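Side-chain contacts in insect group II chitinase (Ostrinia furnacalis, PDB 5Y2A), which hydrolyses chitin as a family 18 glycoside hydrolase, probably by cutting beta-1,4 links within the chain, and is represented here by its second catalytic domain: residues Val224-Thr227 and Val228-Ile232; Ile49-His52 and Asp53-Leu56; Glu151-Lys154 and Ala155-Arg159; Gln131-Cys134 and Glu135-Pro138; Gly358-Pro361 and Leu362-Ile366. One frame throughout, in Å; residues are numbered along the deposited sequence.

In the fold
All five contacts are local, each between residues close along the chain, and they lie spread over a TIM-barrel domain of family 18. Contact 1 carries the N-linked NAG on helix 224-233. Contacts 2 and 3 come closest to one another, their nearest atoms about 7 Å apart without touching: one is a capped turn between strand and helix, the other a length of helix 141-159. Contact 4 lies in the loop leading from strand 119-123, along which most of the family's DxxDxDxE signature runs (catalytic in family 18 enzymes), to that same helix. Contact 5 opens helix 361-371 and lies on the opposite side of the chain's centre from contact 4, with centres 37 Å apart.

Contact 1: Val224-Thr227 and Val228-Ile232; sequences VNFT and VNYWI. With NAG (2-acetamido-2-deoxy-beta-D-glucopyranose), chain C.
Asn225 O takes two donors from Asn229: the backbone N, in the usual i to i+4 bond, and the side-chain ND2, 2.9 Å from Asn225 O. They arrive from opposite faces of the carbonyl plane, ND2 well above it. Asn229 can fold back in this way because its CG stands beside its own backbone N (chi1 -78°). The amide planes of Asn229 and Asn225 are 89° apart. Asn225 carries the glycan, its ND2 bonded covalently to NAG C1 at 1.4 Å. The sequence Asn225-Phe226-Thr227 is thus an occupied N-glycosylation sequon, placed at the start of helix 224-233 in the TIM-barrel domain. Asn225 OD1 is hydrogen-bonded to Tyr331, which is likely to limit rotation of the glycosylated amide. Next along the helix, the Phe226 and Tyr230 rings point the same way with planes 19° apart but are slid until they barely overlap; Phe226 CE1 rests 3.7 Å from Tyr230 CB. Facing strand 241-254, Val224 CG1 meets Val228 CG2 at 4.1 Å. Thr227 CG2 touches Trp231 CD1 at 4.0 Å, while Thr227 O lies in plane at the edge of the indole. Asp175 holds Tyr230 OH, and Tyr197 bonds to Thr227 OG1.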
loop_
_atom_site.group_PDB
_atom_site.type_symbol
_atom_site.label_atom_id
_atom_site.label_comp_id
_atom_site.label_asym_id
_atom_site.label_seq_id
_atom_site.Cartn_x
_atom_site.Cartn_y
_atom_site.Cartn_z
ATOM N N VAL A 224 -2.220 -24.825 -8.684
ATOM C CA VAL A 224 -2.769 -25.461 -7.483
ATOM C C VAL A 224 -2.453 -26.948 -7.464
ATOM O O VAL A 224 -2.066 -27.508 -6.426
ATOM C CB VAL A 224 -4.287 -25.215 -7.400
ATOM C CG1 VAL A 224 -4.899 -26.010 -6.251
ATOM C CG2 VAL A 224 -4.583 -23.723 -7.247
ATOM N N ASN A 225 -2.630 -27.616 -8.603
ATOM C CA ASN A 225 -2.461 -29.064 -8.639
ATOM C C ASN A 225 -1.038 -29.467 -8.265
ATOM O O ASN A 225 -0.841 -30.411 -7.490
ATOM C CB ASN A 225 -2.836 -29.596 -10.018
ATOM C CG ASN A 225 -2.713 -31.098 -10.111
ATOM O OD1 ASN A 225 -3.182 -31.833 -9.241
ATOM N ND2 ASN A 225 -2.061 -31.562 -11.163
ATOM N N PHE A 226 -0.031 -28.744 -8.762
ATOM C CA PHE A 226 1.330 -29.056 -8.339
ATOM C C PHE A 226 1.492 -28.818 -6.847
ATOM O O PHE A 226 2.032 -29.668 -6.128
ATOM C CB PHE A 226 2.367 -28.237 -9.111
ATOM C CG PHE A 226 3.783 -28.553 -8.703
ATOM C CD1 PHE A 226 4.352 -27.966 -7.575
ATOM C CD2 PHE A 226 4.532 -29.474 -9.421
ATOM C CE1 PHE A 226 5.639 -28.281 -7.180
ATOM C CE2 PHE A 226 5.820 -29.788 -9.038
ATOM C CZ PHE A 226 6.374 -29.194 -7.913
ATOM N N THR A 227 1.038 -27.657 -6.365
ATOM C CA THR A 227 1.199 -27.314 -4.955
ATOM C C THR A 227 0.651 -28.409 -4.051
ATOM O O THR A 227 1.297 -28.811 -3.073
ATOM C CB THR A 227 0.497 -25.988 -4.655
ATOM O OG1 THR A 227 1.043 -24.949 -5.480
ATOM C CG2 THR A 227 0.667 -25.629 -3.194
ATOM N N VAL A 228 -0.552 -28.896 -4.359
ATOM C CA VAL A 228 -1.186 -29.906 -3.519
ATOM C C VAL A 228 -0.384 -31.198 -3.555
ATOM O O VAL A 228 -0.080 -31.790 -2.512
ATOM C CB VAL A 228 -2.647 -30.130 -3.951
ATOM C CG1 VAL A 228 -3.234 -31.348 -3.243
ATOM C CG2 VAL A 228 -3.491 -28.890 -3.655
ATOM N N ASN A 229 -0.030 -31.656 -4.756
ATOM C CA ASN A 229 0.738 -32.889 -4.865
ATOM C C ASN A 229 2.124 -32.743 -4.253
ATOM O O ASN A 229 2.654 -33.706 -3.683
ATOM C CB ASN A 229 0.820 -33.321 -6.328
ATOM C CG ASN A 229 -0.453 -33.985 -6.794
ATOM O OD1 ASN A 229 -0.729 -35.129 -6.437
ATOM N ND2 ASN A 229 -1.246 -33.268 -7.583
ATOM N N TYR A 230 2.711 -31.546 -4.325
ATOM C CA TYR A 230 4.021 -31.341 -3.714
ATOM C C TYR A 230 3.951 -31.483 -2.197
ATOM O O TYR A 230 4.812 -32.129 -1.590
ATOM C CB TYR A 230 4.574 -29.968 -4.098
ATOM C CG TYR A 230 6.056 -29.815 -3.830
ATOM C CD1 TYR A 230 6.992 -30.568 -4.535
ATOM C CD2 TYR A 230 6.519 -28.926 -2.862
ATOM C CE1 TYR A 230 8.350 -30.431 -4.293
ATOM C CE2 TYR A 230 7.876 -28.783 -2.613
ATOM C CZ TYR A 230 8.785 -29.538 -3.334
ATOM O OH TYR A 230 10.133 -29.399 -3.091
ATOM N N TRP A 231 2.930 -30.895 -1.567
ATOM C CA TRP A 231 2.753 -31.070 -0.127
ATOM C C TRP A 231 2.551 -32.537 0.230
ATOM O O TRP A 231 3.122 -33.030 1.213
ATOM C CB TRP A 231 1.574 -30.232 0.369
ATOM C CG TRP A 231 1.970 -28.836 0.688
ATOM C CD1 TRP A 231 2.030 -27.782 -0.175
ATOM C CD2 TRP A 231 2.407 -28.345 1.955
ATOM N NE1 TRP A 231 2.456 -26.657 0.487
ATOM C CE2 TRP A 231 2.705 -26.979 1.793
ATOM C CE3 TRP A 231 2.581 -28.930 3.214
ATOM C CZ2 TRP A 231 3.170 -26.190 2.840
ATOM C CZ3 TRP A 231 3.028 -28.138 4.255
ATOM C CH2 TRP A 231 3.316 -26.782 4.062
ATOM N N ILE A 232 1.744 -33.251 -0.558
ATOM C CA ILE A 232 1.530 -34.675 -0.312
ATOM C C ILE A 232 2.847 -35.435 -0.426
ATOM O O ILE A 232 3.200 -36.241 0.443
ATOM C CB ILE A 232 0.477 -35.237 -1.285
ATOM C CG1 ILE A 232 -0.882 -34.569 -1.061
ATOM C CG2 ILE A 232 0.369 -36.757 -1.135
ATOM C CD1 ILE A 232 -1.937 -34.959 -2.091
HETATM C C1 NAG C . -1.857 -32.969 -11.348
HETATM C C2 NAG C . -2.105 -33.412 -12.783
HETATM C C3 NAG C . -1.767 -34.896 -12.948
HETATM C C4 NAG C . -0.372 -35.215 -12.417
HETATM C C5 NAG C . -0.192 -34.641 -11.014
HETATM C C6 NAG C . 1.221 -34.776 -10.491
HETATM C C7 NAG C . -3.795 -32.468 -14.290
HETATM C C8 NAG C . -5.257 -32.363 -14.606
HETATM N N2 NAG C . -3.478 -33.169 -13.195
HETATM O O3 NAG C . -1.875 -35.219 -14.331
HETATM O O4 NAG C . -0.210 -36.622 -12.260
HETATM O O5 NAG C . -0.517 -33.244 -10.994
HETATM O O6 NAG C . 2.126 -33.938 -11.199
HETATM O O7 NAG C . -2.941 -31.932 -14.985
#

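Contact 2: Ile49-His52 and Asp53-Leu56; sequences IKSH and DIWL
Ser51 and the pair Asp53 and Ile54 meet in a tight local turn that carries the chain out of strand 49-51, which runs antiparallel to strand 34-42, and into helix 54-59. The polar half of the contact is Ser51 OG, which accepts from Asp53 N at 3.1 Å with an N-H...O angle of 149°. Ser51 OG stands opposite the backbone N of its own residue (chi1 167°), beside the carbonyl carbon, which sets it over the Asp53 N-H. The same oxygen is hydrogen-bonded to Asp57 OD2, which also takes a weak bond from Asp53 N. The apolar half is Ile54, whose chain is bent back so that CD1 lies against Ser51 CB at 3.6 Å. Replacing the serine by alanine would keep that touch on Ile54 but remove the hydroxyl, and would probably leave Asp57 OD2 without that partner and Asp53 N without its bond to OG. Asp53 in turn directs its carboxylate into the helix that follows: Leu56 N gives a nearly straight bond to Asp53 OD1, 3.1 Å long, reaching it from well above the carboxylate plane. Asp53 OD2 is held by Tyr15, so each oxygen of the group has a partner. The arrangement is an ST turn at Ser51 running into an aspartate N-cap at the start of helix 54-59.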
loop_
_atom_site.group_PDB
_atom_site.type_symbol
_atom_site.label_atom_id
_atom_site.label_comp_id
_atom_site.label_asym_id
_atom_site.label_seq_id
_atom_site.Cartn_x
_atom_site.Cartn_y
_atom_site.Cartn_z
ATOM N N ILE A 49 1.071 -12.228 21.133
ATOM C CA ILE A 49 -0.096 -11.806 20.367
ATOM C C ILE A 49 -0.652 -10.506 20.924
ATOM O O ILE A 49 -0.755 -10.322 22.144
ATOM C CB ILE A 49 -1.173 -12.905 20.395
ATOM C CG1 ILE A 49 -0.695 -14.157 19.670
ATOM C CG2 ILE A 49 -2.491 -12.387 19.823
ATOM C CD1 ILE A 49 -1.602 -15.365 19.883
ATOM N N LYS A 50 -1.027 -9.597 20.027
ATOM C CA LYS A 50 -1.786 -8.414 20.410
ATOM C C LYS A 50 -2.777 -8.084 19.305
ATOM O O LYS A 50 -2.600 -8.468 18.146
ATOM C CB LYS A 50 -0.879 -7.205 20.690
ATOM C CG LYS A 50 -0.329 -6.522 19.447
ATOM C CD LYS A 50 0.333 -5.188 19.792
ATOM C CE LYS A 50 1.113 -4.646 18.605
ATOM N NZ LYS A 50 1.977 -3.486 18.963
ATOM N N SER A 51 -3.844 -7.391 19.690
ATOM C CA SER A 51 -4.816 -6.929 18.716
ATOM C C SER A 51 -4.177 -5.893 17.803
ATOM O O SER A 51 -3.406 -5.039 18.249
ATOM C CB SER A 51 -6.031 -6.330 19.423
ATOM O OG SER A 51 -6.841 -5.604 18.511
ATOM N N HIS A 52 -4.496 -5.976 16.516
ATOM C CA HIS A 52 -4.020 -4.991 15.558
ATOM C C HIS A 52 -4.949 -3.791 15.474
ATOM O O HIS A 52 -4.572 -2.766 14.895
ATOM C CB HIS A 52 -3.868 -5.642 14.171
ATOM C CG HIS A 52 -3.322 -4.723 13.119
ATOM N ND1 HIS A 52 -4.116 -4.133 12.160
ATOM C CD2 HIS A 52 -2.062 -4.281 12.890
ATOM C CE1 HIS A 52 -3.368 -3.371 11.378
ATOM N NE2 HIS A 52 -2.118 -3.444 11.801
ATOM N N ASP A 53 -6.137 -3.878 16.081
ATOM C CA ASP A 53 -7.134 -2.814 16.003
ATOM C C ASP A 53 -7.962 -2.890 17.288
ATOM O O ASP A 53 -9.058 -3.453 17.319
ATOM C CB ASP A 53 -8.012 -2.957 14.760
ATOM C CG ASP A 53 -8.886 -1.743 14.517
ATOM O OD1 ASP A 53 -9.116 -0.963 15.466
ATOM O OD2 ASP A 53 -9.342 -1.564 13.365
ATOM N N ILE A 54 -7.427 -2.289 18.354
ATOM C CA ILE A 54 -8.103 -2.331 19.652
ATOM C C ILE A 54 -9.505 -1.750 19.533
ATOM O O ILE A 54 -10.469 -2.277 20.106
ATOM C CB ILE A 54 -7.268 -1.587 20.712
ATOM C CG1 ILE A 54 -5.965 -2.325 21.003
ATOM C CG2 ILE A 54 -8.072 -1.388 21.993
ATOM C CD1 ILE A 54 -6.171 -3.627 21.737
ATOM N N TRP A 55 -9.648 -0.687 18.746
ATOM C CA TRP A 55 -10.927 0.005 18.672
ATOM C C TRP A 55 -12.017 -0.898 18.097
ATOM O O TRP A 55 -13.133 -0.939 18.623
ATOM C CB TRP A 55 -10.782 1.285 17.844
ATOM C CG TRP A 55 -12.025 2.090 17.863
ATOM C CD1 TRP A 55 -12.452 2.913 18.865
ATOM C CD2 TRP A 55 -13.040 2.117 16.861
ATOM N NE1 TRP A 55 -13.662 3.468 18.536
ATOM C CE2 TRP A 55 -14.047 2.992 17.311
ATOM C CE3 TRP A 55 -13.192 1.493 15.620
ATOM C CZ2 TRP A 55 -15.187 3.259 16.567
ATOM C CZ3 TRP A 55 -14.329 1.755 14.886
ATOM C CH2 TRP A 55 -15.311 2.634 15.360
ATOM N N LEU A 56 -11.718 -1.626 17.016
ATOM C CA LEU A 56 -12.699 -2.563 16.466
ATOM C C LEU A 56 -12.746 -3.867 17.251
ATOM O O LEU A 56 -13.826 -4.322 17.651
ATOM C CB LEU A 56 -12.394 -2.883 15.002
ATOM C CG LEU A 56 -13.054 -2.110 13.864
ATOM C CD1 LEU A 56 -12.884 -2.915 12.588
ATOM C CD2 LEU A 56 -14.518 -1.814 14.144
#

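Contact 3: Glu151-Lys154 and Ala155-Arg159; sequences ELRK and AFNRR
The guanidinium of Arg153 and the amide of Asn157 lie nearly in parallel planes, 18° apart, with Asn157 OD1 at the guanidinium edge, near its plane. The pair is an i to i+4 contact on helix 141-159, in the beta-alpha-beta unit between strands 119-123 and 162-167 of the TIM barrel. Two weak bonds converge on the amide oxygen: Arg153 NE reaches Asn157 OD1 at 3.0 Å, and Arg153 NH2 reaches Asn157 OD1 at 2.9 Å. Bends at chi2 (84°) and chi3 (-82°) fold the arginine back to meet the next turn of helix. Its NH1 points elsewhere, to a salt bridge with Asp188 and a bond to Asn186 O. A leucine in its place would probably leave Asp188 without its charged mate and the Asn157 amide free to turn. Facing the barrel, Leu152 and Phe156 lie side by side and both touch Leu163 of strand 162-167, with Leu152 CD2 set 3.8 Å from Phe156 CE1.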
loop_
_atom_site.group_PDB
_atom_site.type_symbol
_atom_site.label_atom_id
_atom_site.label_comp_id
_atom_site.label_asym_id
_atom_site.label_seq_id
_atom_site.Cartn_x
_atom_site.Cartn_y
_atom_site.Cartn_z
ATOM N N GLU A 151 5.123 -27.105 20.385
ATOM C CA GLU A 151 4.874 -26.651 21.749
ATOM C C GLU A 151 3.478 -26.069 21.896
ATOM O O GLU A 151 2.822 -26.281 22.923
ATOM C CB GLU A 151 5.942 -25.641 22.161
ATOM C CG GLU A 151 7.317 -26.278 22.242
ATOM C CD GLU A 151 8.441 -25.290 22.040
ATOM O OE1 GLU A 151 8.175 -24.068 22.038
ATOM O OE2 GLU A 151 9.592 -25.741 21.853
ATOM N N LEU A 152 3.001 -25.339 20.883
ATOM C CA LEU A 152 1.604 -24.917 20.881
ATOM C C LEU A 152 0.670 -26.122 20.875
ATOM O O LEU A 152 -0.356 -26.123 21.563
ATOM C CB LEU A 152 1.321 -24.017 19.677
ATOM C CG LEU A 152 1.824 -22.573 19.746
ATOM C CD1 LEU A 152 1.902 -21.955 18.346
ATOM C CD2 LEU A 152 0.921 -21.751 20.645
ATOM N N ARG A 153 1.007 -27.150 20.092
ATOM C CA ARG A 153 0.185 -28.358 20.045
ATOM C C ARG A 153 0.012 -28.974 21.431
ATOM O O ARG A 153 -1.107 -29.314 21.835
ATOM C CB ARG A 153 0.801 -29.372 19.075
ATOM C CG ARG A 153 0.155 -30.757 19.104
ATOM C CD ARG A 153 -1.083 -30.833 18.229
ATOM N NE ARG A 153 -2.278 -30.317 18.887
ATOM C CZ ARG A 153 -3.305 -29.764 18.249
ATOM N NH1 ARG A 153 -3.281 -29.636 16.929
ATOM N NH2 ARG A 153 -4.354 -29.333 18.934
ATOM N N LYS A 154 1.108 -29.131 22.177
ATOM C CA LYS A 154 0.995 -29.742 23.502
ATOM C C LYS A 154 0.161 -28.881 24.443
ATOM O O LYS A 154 -0.708 -29.392 25.158
ATOM C CB LYS A 154 2.369 -30.053 24.097
ATOM C CG LYS A 154 3.057 -31.236 23.418
ATOM C CD LYS A 154 4.174 -31.817 24.283
ATOM C CE LYS A 154 4.815 -33.051 23.633
ATOM N NZ LYS A 154 3.936 -34.264 23.618
ATOM N N ALA A 155 0.408 -27.570 24.463
ATOM C CA ALA A 155 -0.358 -26.716 25.366
ATOM C C ALA A 155 -1.825 -26.652 24.958
ATOM O O ALA A 155 -2.713 -26.654 25.819
ATOM C CB ALA A 155 0.247 -25.313 25.416
ATOM N N PHE A 156 -2.103 -26.590 23.652
ATOM C CA PHE A 156 -3.493 -26.499 23.208
ATOM C C PHE A 156 -4.271 -27.772 23.523
ATOM O O PHE A 156 -5.472 -27.705 23.811
ATOM C CB PHE A 156 -3.560 -26.197 21.706
ATOM C CG PHE A 156 -3.381 -24.736 21.358
ATOM C CD1 PHE A 156 -2.763 -23.861 22.238
ATOM C CD2 PHE A 156 -3.840 -24.241 20.146
ATOM C CE1 PHE A 156 -2.602 -22.524 21.915
ATOM C CE2 PHE A 156 -3.679 -22.902 19.813
ATOM C CZ PHE A 156 -3.064 -22.045 20.701
ATOM N N ASN A 157 -3.612 -28.937 23.469
ATOM C CA ASN A 157 -4.310 -30.197 23.731
ATOM C C ASN A 157 -4.844 -30.268 25.157
ATOM O O ASN A 157 -5.918 -30.832 25.387
ATOM C CB ASN A 157 -3.370 -31.375 23.479
ATOM C CG ASN A 157 -3.238 -31.713 22.012
ATOM O OD1 ASN A 157 -3.997 -31.217 21.174
ATOM N ND2 ASN A 157 -2.262 -32.554 21.688
ATOM N N ARG A 158 -4.123 -29.690 26.122
ATOM C CA ARG A 158 -4.627 -29.594 27.490
ATOM C C ARG A 158 -5.884 -28.743 27.573
ATOM O O ARG A 158 -6.663 -28.896 28.523
ATOM C CB ARG A 158 -3.565 -28.997 28.400
ATOM C CG ARG A 158 -2.214 -29.663 28.299
ATOM C CD ARG A 158 -1.313 -29.226 29.436
ATOM N NE ARG A 158 0.043 -29.028 28.939
ATOM C CZ ARG A 158 1.044 -29.882 29.111
ATOM N NH1 ARG A 158 0.854 -31.003 29.793
ATOM N NH2 ARG A 158 2.237 -29.610 28.600
ATOM N N ARG A 159 -6.102 -27.868 26.595
ATOM C CA ARG A 159 -7.203 -26.919 26.598
ATOM C C ARG A 159 -8.276 -27.238 25.574
ATOM O O ARG A 159 -9.294 -26.541 25.538
ATOM C CB ARG A 159 -6.669 -25.501 26.324
ATOM C CG ARG A 159 -5.786 -24.924 27.415
ATOM C CD ARG A 159 -6.720 -24.477 28.512
ATOM N NE ARG A 159 -6.090 -24.009 29.736
ATOM C CZ ARG A 159 -6.779 -23.526 30.765
ATOM N NH1 ARG A 159 -8.102 -23.429 30.686
ATOM N NH2 ARG A 159 -6.154 -23.117 31.859
#

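Contact 4: Gln131-Cys134 and Glu135-Pro138; sequences QVEC and EKGP
Lys136 NZ and Glu133 OE1 form a salt bridge only 2.6 Å long, the ammonium coming from above the carboxylate plane. The two side chains cross at a slant, and a bend at chi2 (-68°) brings the lysine chain over the glutamate. The backbone beneath is a type I beta turn, with Lys136 N bonded to Glu133 O at 3.1 Å and Cys134 and Glu135 at its corners. The DxxDxDxE signature of family 18 runs along strand 119-123 and just past it, and this loop follows, ahead of helix 141-159. Cys134 ties the turn by a disulfide to Cys129, and Lys128 NZ bonds to both Cys134 O and Gly137 O. Glu135 CG takes the crowded position between N and carbonyl carbon (chi1 68°), which curls its carboxylate back over the turn. There a water accepts from Cys134 N at 3.2 Å and donates to Glu135 OE1. Glu135 OE2 also comes within 4.3 Å of Glu133 OE2, a like-charge approach that the nearby ammonium of Lys136 may soften. Arg279 and Glu271 of the second subunit make long, weak ion pairs with Glu133 and Lys136.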
loop_
_atom_site.group_PDB
_atom_site.type_symbol
_atom_site.label_atom_id
_atom_site.label_comp_id
_atom_site.label_asym_id
_atom_site.label_seq_id
_atom_site.Cartn_x
_atom_site.Cartn_y
_atom_site.Cartn_z
ATOM N N GLN A 131 8.617 -12.280 4.052
ATOM C CA GLN A 131 7.971 -11.635 2.907
ATOM C C GLN A 131 8.608 -12.098 1.598
ATOM O O GLN A 131 8.910 -11.294 0.714
ATOM C CB GLN A 131 8.004 -10.107 3.046
ATOM C CG GLN A 131 7.022 -9.586 4.099
ATOM C CD GLN A 131 6.872 -8.079 4.103
ATOM O OE1 GLN A 131 7.788 -7.346 3.724
ATOM N NE2 GLN A 131 5.709 -7.606 4.544
ATOM N N VAL A 132 8.831 -13.417 1.505
ATOM C CA VAL A 132 9.370 -14.182 0.372
ATOM C C VAL A 132 10.805 -13.797 0.006
ATOM O O VAL A 132 11.292 -14.142 -1.077
ATOM C CB VAL A 132 8.441 -14.118 -0.868
ATOM C CG1 VAL A 132 6.985 -14.286 -0.455
ATOM C CG2 VAL A 132 8.645 -12.866 -1.724
ATOM N N GLU A 133 11.525 -13.162 0.923
ATOM C CA GLU A 133 12.947 -12.863 0.722
ATOM C C GLU A 133 13.757 -13.940 1.443
ATOM O O GLU A 133 14.137 -13.785 2.605
ATOM C CB GLU A 133 13.273 -11.461 1.219
ATOM C CG GLU A 133 12.551 -10.349 0.482
ATOM C CD GLU A 133 13.234 -9.005 0.650
ATOM O OE1 GLU A 133 13.443 -8.579 1.807
ATOM O OE2 GLU A 133 13.577 -8.381 -0.373
ATOM N N CYS A 134 14.028 -15.042 0.730
ATOM C CA CYS A 134 14.603 -16.236 1.348
ATOM C C CYS A 134 16.046 -16.051 1.798
ATOM O O CYS A 134 16.507 -16.803 2.663
ATOM C CB CYS A 134 14.519 -17.417 0.379
ATOM S SG CYS A 134 12.824 -17.862 -0.073
ATOM N N GLU A 135 16.765 -15.066 1.258
ATOM C CA GLU A 135 18.135 -14.802 1.689
ATOM C C GLU A 135 18.203 -14.078 3.023
ATOM O O GLU A 135 19.296 -13.894 3.567
ATOM C CB GLU A 135 18.886 -13.988 0.628
ATOM C CG GLU A 135 18.395 -12.553 0.447
ATOM C CD GLU A 135 17.166 -12.448 -0.448
ATOM O OE1 GLU A 135 16.635 -13.503 -0.861
ATOM O OE2 GLU A 135 16.728 -11.310 -0.730
ATOM N N LYS A 136 17.062 -13.523 3.431
ATOM C CA LYS A 136 16.897 -12.748 4.671
ATOM C C LYS A 136 16.915 -13.433 6.046
ATOM O O LYS A 136 17.507 -12.920 6.996
ATOM C CB LYS A 136 15.637 -11.877 4.566
ATOM C CG LYS A 136 15.614 -10.961 3.353
ATOM C CD LYS A 136 16.671 -9.874 3.462
ATOM C CE LYS A 136 16.773 -9.072 2.176
ATOM N NZ LYS A 136 15.927 -7.848 2.215
ATOM N N GLY A 137 16.247 -14.578 6.142
ATOM C CA GLY A 137 16.104 -15.297 7.381
ATOM C C GLY A 137 17.107 -16.421 7.529
ATOM O O GLY A 137 17.709 -16.887 6.555
ATOM N N PRO A 138 17.310 -16.874 8.763
ATOM C CA PRO A 138 18.208 -18.008 8.996
ATOM C C PRO A 138 17.563 -19.333 8.620
ATOM O O PRO A 138 16.344 -19.506 8.692
ATOM C CB PRO A 138 18.465 -17.940 10.503
ATOM C CG PRO A 138 17.207 -17.342 11.055
ATOM C CD PRO A 138 16.747 -16.344 10.017
HETATM O O HOH W 1 14.537 -13.932 -2.233
#

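Contact 5: Gly358-Pro361 and Leu362-Ile366; sequences GKAP and LLTTI
At the start of helix 361-371, after the loop that follows strand 339-343, Ala360 occupies the N-cap position and its carbonyl is gripped by Thr364 one turn on; this is probably the last helix of the TIM barrel. Ala360 O takes two bonds from Thr364. The backbone N donates from nearly along the C=O axis at 2.9 Å, whereas Thr364 OG1 donates to Ala360 O at 2.8 Å from above the carbonyl plane, 46° out of it. The hydroxyl reaches the same oxygen as the amide because OG1 lies beside its own backbone N (chi1 -62°). Pro361, as the first residue of the helix, has no N-H to satisfy, while Leu362 N and Leu363 N are taken up by the two carboxylate oxygens of Asp348, a side chain from outside the helix. One step along, Thr365 N donates to Pro361 O at 3.0 Å. Thr365 OG1 is hydrogen-bonded to Asp322 of helix 322-334 and also lies 2.9 Å from Pro361 O. Leu362 and Leu363 pack on Phe247 of strand 241-254. Beside the cap, the methyl of Ala360 closes a light apolar contact, Ala360 CB to Leu363 CB 4.4 Å.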
loop_
_atom_site.group_PDB
_atom_site.type_symbol
_atom_site.label_atom_id
_atom_site.label_comp_id
_atom_site.label_asym_id
_atom_site.label_seq_id
_atom_site.Cartn_x
_atom_site.Cartn_y
_atom_site.Cartn_z
ATOM N N GLY A 358 -27.359 -14.566 -6.225
ATOM C CA GLY A 358 -27.634 -14.820 -4.828
ATOM C C GLY A 358 -26.503 -14.327 -3.945
ATOM O O GLY A 358 -25.443 -13.904 -4.407
ATOM N N LYS A 359 -26.740 -14.380 -2.639
ATOM C CA LYS A 359 -25.758 -13.895 -1.681
ATOM C C LYS A 359 -24.615 -14.893 -1.530
ATOM O O LYS A 359 -24.834 -16.105 -1.440
ATOM C CB LYS A 359 -26.427 -13.622 -0.334
ATOM C CG LYS A 359 -27.582 -12.631 -0.457
ATOM C CD LYS A 359 -27.783 -11.799 0.799
ATOM C CE LYS A 359 -28.097 -12.653 2.003
ATOM N NZ LYS A 359 -27.945 -11.871 3.261
ATOM N N ALA A 360 -23.390 -14.372 -1.518
ATOM C CA ALA A 360 -22.182 -15.171 -1.353
ATOM C C ALA A 360 -22.102 -16.339 -2.349
ATOM O O ALA A 360 -21.992 -17.492 -1.949
ATOM C CB ALA A 360 -22.079 -15.685 0.076
ATOM N N PRO A 361 -22.125 -16.049 -3.660
ATOM C CA PRO A 361 -22.161 -17.156 -4.633
ATOM C C PRO A 361 -20.936 -18.055 -4.596
ATOM O O PRO A 361 -21.075 -19.278 -4.697
ATOM C CB PRO A 361 -22.296 -16.431 -5.978
ATOM C CG PRO A 361 -21.753 -15.051 -5.733
ATOM C CD PRO A 361 -22.141 -14.731 -4.319
ATOM N N LEU A 362 -19.735 -17.492 -4.465
ATOM C CA LEU A 362 -18.536 -18.325 -4.448
ATOM C C LEU A 362 -18.520 -19.245 -3.232
ATOM O O LEU A 362 -18.240 -20.443 -3.348
ATOM C CB LEU A 362 -17.282 -17.449 -4.486
ATOM C CG LEU A 362 -17.068 -16.579 -5.733
ATOM C CD1 LEU A 362 -15.770 -15.773 -5.610
ATOM C CD2 LEU A 362 -17.062 -17.403 -7.023
ATOM N N LEU A 363 -18.822 -18.704 -2.051
ATOM C CA LEU A 363 -18.808 -19.533 -0.850
ATOM C C LEU A 363 -19.941 -20.556 -0.868
ATOM O O LEU A 363 -19.778 -21.685 -0.390
ATOM C CB LEU A 363 -18.893 -18.646 0.394
ATOM C CG LEU A 363 -18.755 -19.341 1.749
ATOM C CD1 LEU A 363 -17.402 -20.028 1.864
ATOM C CD2 LEU A 363 -18.950 -18.334 2.875
ATOM N N THR A 364 -21.102 -20.176 -1.397
ATOM C CA THR A 364 -22.210 -21.123 -1.509
ATOM C C THR A 364 -21.850 -22.285 -2.428
ATOM O O THR A 364 -22.174 -23.444 -2.135
ATOM C CB THR A 364 -23.455 -20.394 -2.014
ATOM O OG1 THR A 364 -23.821 -19.387 -1.065
ATOM C CG2 THR A 364 -24.616 -21.360 -2.199
ATOM N N THR A 365 -21.174 -21.993 -3.542
ATOM C CA THR A 365 -20.735 -23.042 -4.457
ATOM C C THR A 365 -19.810 -24.042 -3.766
ATOM O O THR A 365 -19.946 -25.259 -3.958
ATOM C CB THR A 365 -20.047 -22.408 -5.669
ATOM O OG1 THR A 365 -21.004 -21.637 -6.410
ATOM C CG2 THR A 365 -19.445 -23.473 -6.562
ATOM N N ILE A 366 -18.866 -23.554 -2.953
ATOM C CA ILE A 366 -17.957 -24.450 -2.239
ATOM C C ILE A 366 -18.718 -25.307 -1.225
ATOM O O ILE A 366 -18.449 -26.508 -1.080
ATOM C CB ILE A 366 -16.824 -23.632 -1.580
ATOM C CG1 ILE A 366 -15.920 -23.030 -2.668
ATOM C CG2 ILE A 366 -16.021 -24.496 -0.615
ATOM C CD1 ILE A 366 -14.880 -22.033 -2.161
#